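Ureidoglycolate hydrolase from Arabidopsis thaliana hydrolyses (S)-ureidoglycolate to glyoxylate, ammonium and carbon dioxide, a manganese-dependent step in the breakdown of purine nucleotides. One contact in two of its structures: PDB 4PXC (chain A, 1.89 Å), residues Val70-Gly75 and Ile132-Ala137, and PDB 4PXE (chain B, 1.45 Å), residues Val70-Gly75 and Ile132-Glu137. One frame, after least-squares fit of the local backbone (RMSD 0.07 Å); residues are numbered along the deposited sequences.

Structure 1 (4PXC); sequences VGNIFG and ILFTSA. Engineered in segment 132-137: Ala137 (natural residue Glu).
Ile73 and Leu133 form an antiparallel hydrogen-bonded pair where strand 73-77 meets strand 129-134, which on its other side runs parallel to strand 86-96 in this M20-family subunit. Ile73 N reaches Leu133 O at 2.9 Å, nearly straight at 172°, and Leu133 N reaches Ile73 O at 2.8 Å. Past the strands, side chains take over the polar bonding. A chi1 of -162° turns the Thr135 hydroxyl toward Val70, and OG1 donates to Val70 O at 2.7 Å; Thr135 N donates to Asn72 OD1 at 2.8 Å. Arg51 also bonds Thr135 OG1. One apolar pair lies on each face, its side chains alongside and pointing the same way: Ile73 CD1 is 3.7 Å from Leu133 CD2, Phe74 CD2 4.0 Å from Ile132 CG1. The segment ends at engineered Ala137, a substrate-binding position beside manganese ligand Glu138; Ala137 N bonds Asp94.

Structure 2 (4PXE); sequences VGNIFG and ILFTSE. With GLV (glyoxylic acid), chain C.
Backbone bonds join Ile73 to Leu133 as an antiparallel hydrogen-bonded pair: Ile73 N to Leu133 O is 2.9 Å, nearly straight at 173°, and Leu133 N to Ile73 O is 2.8 Å. Side chains continue the polar bonding. With chi1 at -160° the Thr135 hydroxyl faces Val70, and OG1 donates to Val70 O at 2.7 Å; Thr135 N donates to Asn72 OD1 at 2.8 Å. Arg51 also bonds Thr135 OG1. One apolar pair lies on each face, its side chains alongside and pointing the same way: Ile73 CD1 is 3.8 Å from Leu133 CD2, Phe74 CD2 3.8 Å from Ile132 CG1. At the substrate-binding position Glu137, whose N bonds Asp94, the side chain bends at chi2 (-92°), which puts OE2 2.5 Å from O1 of glyoxylate. Arg307, Tyr377 N and Asn294 of the second subunit also hold this ligand.

How the two compare
The exchange is Ala137(A), engineered, against Glu137(B), the natural residue. Their CB atoms coincide within the error, so both side chains set out in the same direction. Beyond that point CG, CD, OE1 and OE2 of Glu137(B) have no counterpart in Ala137(A), and the carboxylate group is therefore absent from structure 1. With it goes the approach of Glu137(B) OE2 to O1 of glyoxylate at 2.5 Å. The methyl of Ala137(A) offers no oxygen for such an approach, which probably changes how a bound molecule is held here. The bound groups differ too: glyoxylate belongs to structure 2, whereas (2S)-amino(hydroxy)ethanoic acid occupies this place, wholly or in part, in structure 1. Across the two segments the compared CA atoms coincide within the error, and Val70(A), Asn72(A), Ile73(A), Phe74(A), Ile132(A), Leu133(A), Phe134(A) and Thr135(A) keep their places with their counterparts. Both structures keep the Thr135(A)/Thr135(B) bonds from OG1 to Val70(A)/Val70(B) O and from N to Asn72(A)/Asn72(B) OD1, and the Ile73(A)-Leu133(A) and Ile73(B)-Leu133(B) backbone bonds.

Structure 1 (4PXC)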
# COMPACT_ATOMS: atom_id res chain seq x y z
N VAL A 70 -21.98 -19.75 5.86
CA VAL A 70 -20.88 -18.92 5.36
C VAL A 70 -20.75 -18.96 3.84
O VAL A 70 -19.86 -18.34 3.27
CB VAL A 70 -19.51 -19.31 5.98
CG1 VAL A 70 -19.49 -19.00 7.47
CG2 VAL A 70 -19.17 -20.78 5.69
N GLY A 71 -21.64 -19.68 3.17
CA GLY A 71 -21.61 -19.68 1.72
C GLY A 71 -20.81 -20.79 1.05
O GLY A 71 -20.54 -20.71 -0.15
N ASN A 72 -20.41 -21.82 1.79
CA ASN A 72 -20.04 -23.06 1.12
C ASN A 72 -21.28 -23.51 0.36
O ASN A 72 -22.41 -23.42 0.87
CB ASN A 72 -19.60 -24.14 2.11
CG ASN A 72 -18.34 -23.77 2.88
OD1 ASN A 72 -17.37 -23.28 2.31
ND2 ASN A 72 -18.36 -24.02 4.18
N ILE A 73 -21.08 -23.96 -0.88
CA ILE A 73 -22.18 -24.32 -1.77
C ILE A 73 -22.08 -25.80 -2.10
O ILE A 73 -21.00 -26.30 -2.43
CB ILE A 73 -22.09 -23.47 -3.06
CG1 ILE A 73 -22.37 -22.00 -2.73
CG2 ILE A 73 -23.05 -23.99 -4.12
CD1 ILE A 73 -22.13 -21.01 -3.87
N PHE A 74 -23.21 -26.51 -2.00
CA PHE A 74 -23.22 -27.96 -2.17
C PHE A 74 -24.16 -28.37 -3.29
O PHE A 74 -25.29 -27.87 -3.37
CB PHE A 74 -23.66 -28.64 -0.86
CG PHE A 74 -22.80 -28.29 0.33
CD1 PHE A 74 -23.02 -27.13 1.05
CD2 PHE A 74 -21.76 -29.12 0.72
CE1 PHE A 74 -22.22 -26.79 2.13
CE2 PHE A 74 -20.95 -28.79 1.81
CZ PHE A 74 -21.18 -27.62 2.50
N GLY A 75 -23.70 -29.26 -4.16
CA GLY A 75 -24.54 -29.79 -5.23
C GLY A 75 -24.54 -31.31 -5.22
O GLY A 75 -23.52 -31.94 -5.55
N ILE A 132 -18.64 -29.67 -3.84
CA ILE A 132 -18.52 -28.55 -2.92
C ILE A 132 -17.79 -27.39 -3.56
O ILE A 132 -16.63 -27.53 -3.99
CB ILE A 132 -17.75 -28.92 -1.64
CG1 ILE A 132 -18.36 -30.17 -1.01
CG2 ILE A 132 -17.75 -27.74 -0.66
CD1 ILE A 132 -17.62 -30.66 0.24
N LEU A 133 -18.47 -26.25 -3.63
CA LEU A 133 -17.78 -24.99 -3.88
C LEU A 133 -17.47 -24.42 -2.51
O LEU A 133 -18.36 -23.96 -1.80
CB LEU A 133 -18.66 -24.04 -4.70
CG LEU A 133 -18.25 -22.57 -4.81
CD1 LEU A 133 -16.80 -22.42 -5.25
CD2 LEU A 133 -19.17 -21.92 -5.82
N PHE A 134 -16.20 -24.47 -2.13
CA PHE A 134 -15.78 -23.89 -0.86
C PHE A 134 -15.91 -22.38 -0.93
O PHE A 134 -15.62 -21.78 -1.97
CB PHE A 134 -14.36 -24.33 -0.52
CG PHE A 134 -14.26 -25.80 -0.28
CD1 PHE A 134 -14.56 -26.33 0.97
CD2 PHE A 134 -13.90 -26.67 -1.31
CE1 PHE A 134 -14.50 -27.71 1.19
CE2 PHE A 134 -13.83 -28.04 -1.09
CZ PHE A 134 -14.13 -28.56 0.16
N THR A 135 -16.36 -21.77 0.16
CA THR A 135 -16.74 -20.36 0.09
C THR A 135 -15.55 -19.46 -0.24
O THR A 135 -15.71 -18.39 -0.84
CB THR A 135 -17.46 -19.89 1.39
OG1 THR A 135 -18.18 -18.68 1.13
CG2 THR A 135 -16.46 -19.69 2.53
N SER A 136 -14.35 -19.91 0.11
CA SER A 136 -13.11 -19.18 -0.17
C SER A 136 -11.94 -20.02 0.31
O SER A 136 -12.00 -20.60 1.40
CB SER A 136 -13.10 -17.84 0.58
OG SER A 136 -11.79 -17.30 0.65
N ALA A 137 -10.88 -20.11 -0.50
CA ALA A 137 -9.65 -20.77 -0.07
C ALA A 137 -8.50 -19.78 0.13
O ALA A 137 -7.57 -20.05 0.90
CB ALA A 137 -9.25 -21.85 -1.07

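Structure 2 (4PXE)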
# COMPACT_ATOMS: atom_id res chain seq x y z
N VAL B 70 -21.93 -19.72 5.85
CA VAL B 70 -20.85 -18.87 5.36
C VAL B 70 -20.71 -18.91 3.84
O VAL B 70 -19.82 -18.26 3.28
CB VAL B 70 -19.48 -19.22 6.00
CG1 VAL B 70 -19.53 -19.02 7.52
CG2 VAL B 70 -19.05 -20.63 5.65
N GLY B 71 -21.57 -19.67 3.18
CA GLY B 71 -21.58 -19.66 1.73
C GLY B 71 -20.81 -20.77 1.06
O GLY B 71 -20.54 -20.68 -0.14
N ASN B 72 -20.45 -21.82 1.79
CA ASN B 72 -20.06 -23.05 1.12
C ASN B 72 -21.27 -23.54 0.35
O ASN B 72 -22.40 -23.54 0.88
CB ASN B 72 -19.58 -24.13 2.09
CG ASN B 72 -18.33 -23.74 2.86
OD1 ASN B 72 -17.32 -23.31 2.29
ND2 ASN B 72 -18.38 -23.92 4.17
N ILE B 73 -21.06 -23.96 -0.89
CA ILE B 73 -22.15 -24.35 -1.78
C ILE B 73 -22.03 -25.84 -2.10
O ILE B 73 -20.94 -26.32 -2.39
CB ILE B 73 -22.13 -23.49 -3.06
CG1 ILE B 73 -22.42 -22.03 -2.69
CG2 ILE B 73 -23.14 -23.99 -4.07
CD1 ILE B 73 -22.13 -21.02 -3.78
N PHE B 74 -23.15 -26.56 -2.03
CA PHE B 74 -23.15 -28.00 -2.17
C PHE B 74 -24.12 -28.39 -3.28
O PHE B 74 -25.22 -27.85 -3.35
CB PHE B 74 -23.60 -28.67 -0.86
CG PHE B 74 -22.72 -28.35 0.32
CD1 PHE B 74 -22.90 -27.18 1.04
CD2 PHE B 74 -21.72 -29.23 0.72
CE1 PHE B 74 -22.09 -26.88 2.13
CE2 PHE B 74 -20.91 -28.94 1.82
CZ PHE B 74 -21.10 -27.76 2.52
N GLY B 75 -23.71 -29.30 -4.15
CA GLY B 75 -24.56 -29.79 -5.23
C GLY B 75 -24.56 -31.30 -5.25
O GLY B 75 -23.56 -31.93 -5.61
N ILE B 132 -18.67 -29.67 -3.85
CA ILE B 132 -18.55 -28.57 -2.91
C ILE B 132 -17.81 -27.41 -3.56
O ILE B 132 -16.68 -27.57 -4.04
CB ILE B 132 -17.78 -28.98 -1.64
CG1 ILE B 132 -18.42 -30.20 -0.97
CG2 ILE B 132 -17.71 -27.82 -0.67
CD1 ILE B 132 -17.62 -30.75 0.19
N LEU B 133 -18.46 -26.26 -3.59
CA LEU B 133 -17.76 -25.01 -3.88
C LEU B 133 -17.44 -24.39 -2.54
O LEU B 133 -18.32 -23.87 -1.87
CB LEU B 133 -18.63 -24.08 -4.73
CG LEU B 133 -18.15 -22.63 -4.86
CD1 LEU B 133 -16.69 -22.55 -5.30
CD2 LEU B 133 -19.04 -21.86 -5.82
N PHE B 134 -16.18 -24.47 -2.13
CA PHE B 134 -15.78 -23.88 -0.85
C PHE B 134 -15.93 -22.36 -0.93
O PHE B 134 -15.68 -21.76 -1.98
CB PHE B 134 -14.37 -24.31 -0.50
CG PHE B 134 -14.25 -25.80 -0.27
CD1 PHE B 134 -14.53 -26.34 0.98
CD2 PHE B 134 -13.91 -26.65 -1.30
CE1 PHE B 134 -14.45 -27.70 1.19
CE2 PHE B 134 -13.82 -28.03 -1.09
CZ PHE B 134 -14.09 -28.55 0.16
N THR B 135 -16.37 -21.75 0.16
CA THR B 135 -16.75 -20.35 0.10
C THR B 135 -15.57 -19.43 -0.24
O THR B 135 -15.74 -18.39 -0.88
CB THR B 135 -17.47 -19.89 1.39
OG1 THR B 135 -18.21 -18.70 1.12
CG2 THR B 135 -16.49 -19.67 2.55
N SER B 136 -14.37 -19.83 0.18
CA SER B 136 -13.14 -19.12 -0.12
C SER B 136 -12.00 -20.00 0.34
O SER B 136 -12.09 -20.62 1.40
CB SER B 136 -13.09 -17.79 0.62
OG SER B 136 -11.76 -17.30 0.70
N GLU B 137 -10.92 -20.06 -0.44
CA GLU B 137 -9.74 -20.80 -0.04
C GLU B 137 -8.53 -19.87 0.11
O GLU B 137 -7.59 -20.18 0.84
CB GLU B 137 -9.45 -21.91 -1.06
CG GLU B 137 -8.29 -22.82 -0.69
CD GLU B 137 -6.96 -22.38 -1.26
OE1 GLU B 137 -6.91 -21.44 -2.10
OE2 GLU B 137 -5.93 -22.97 -0.85
C1 GLV C . -3.13 -21.30 -1.88
O1 GLV C . -3.77 -22.52 -2.03
C2 GLV C . -1.66 -21.41 -1.63
O2 GLV C . -1.13 -22.57 -1.58
O3 GLV C . -0.97 -20.36 -1.47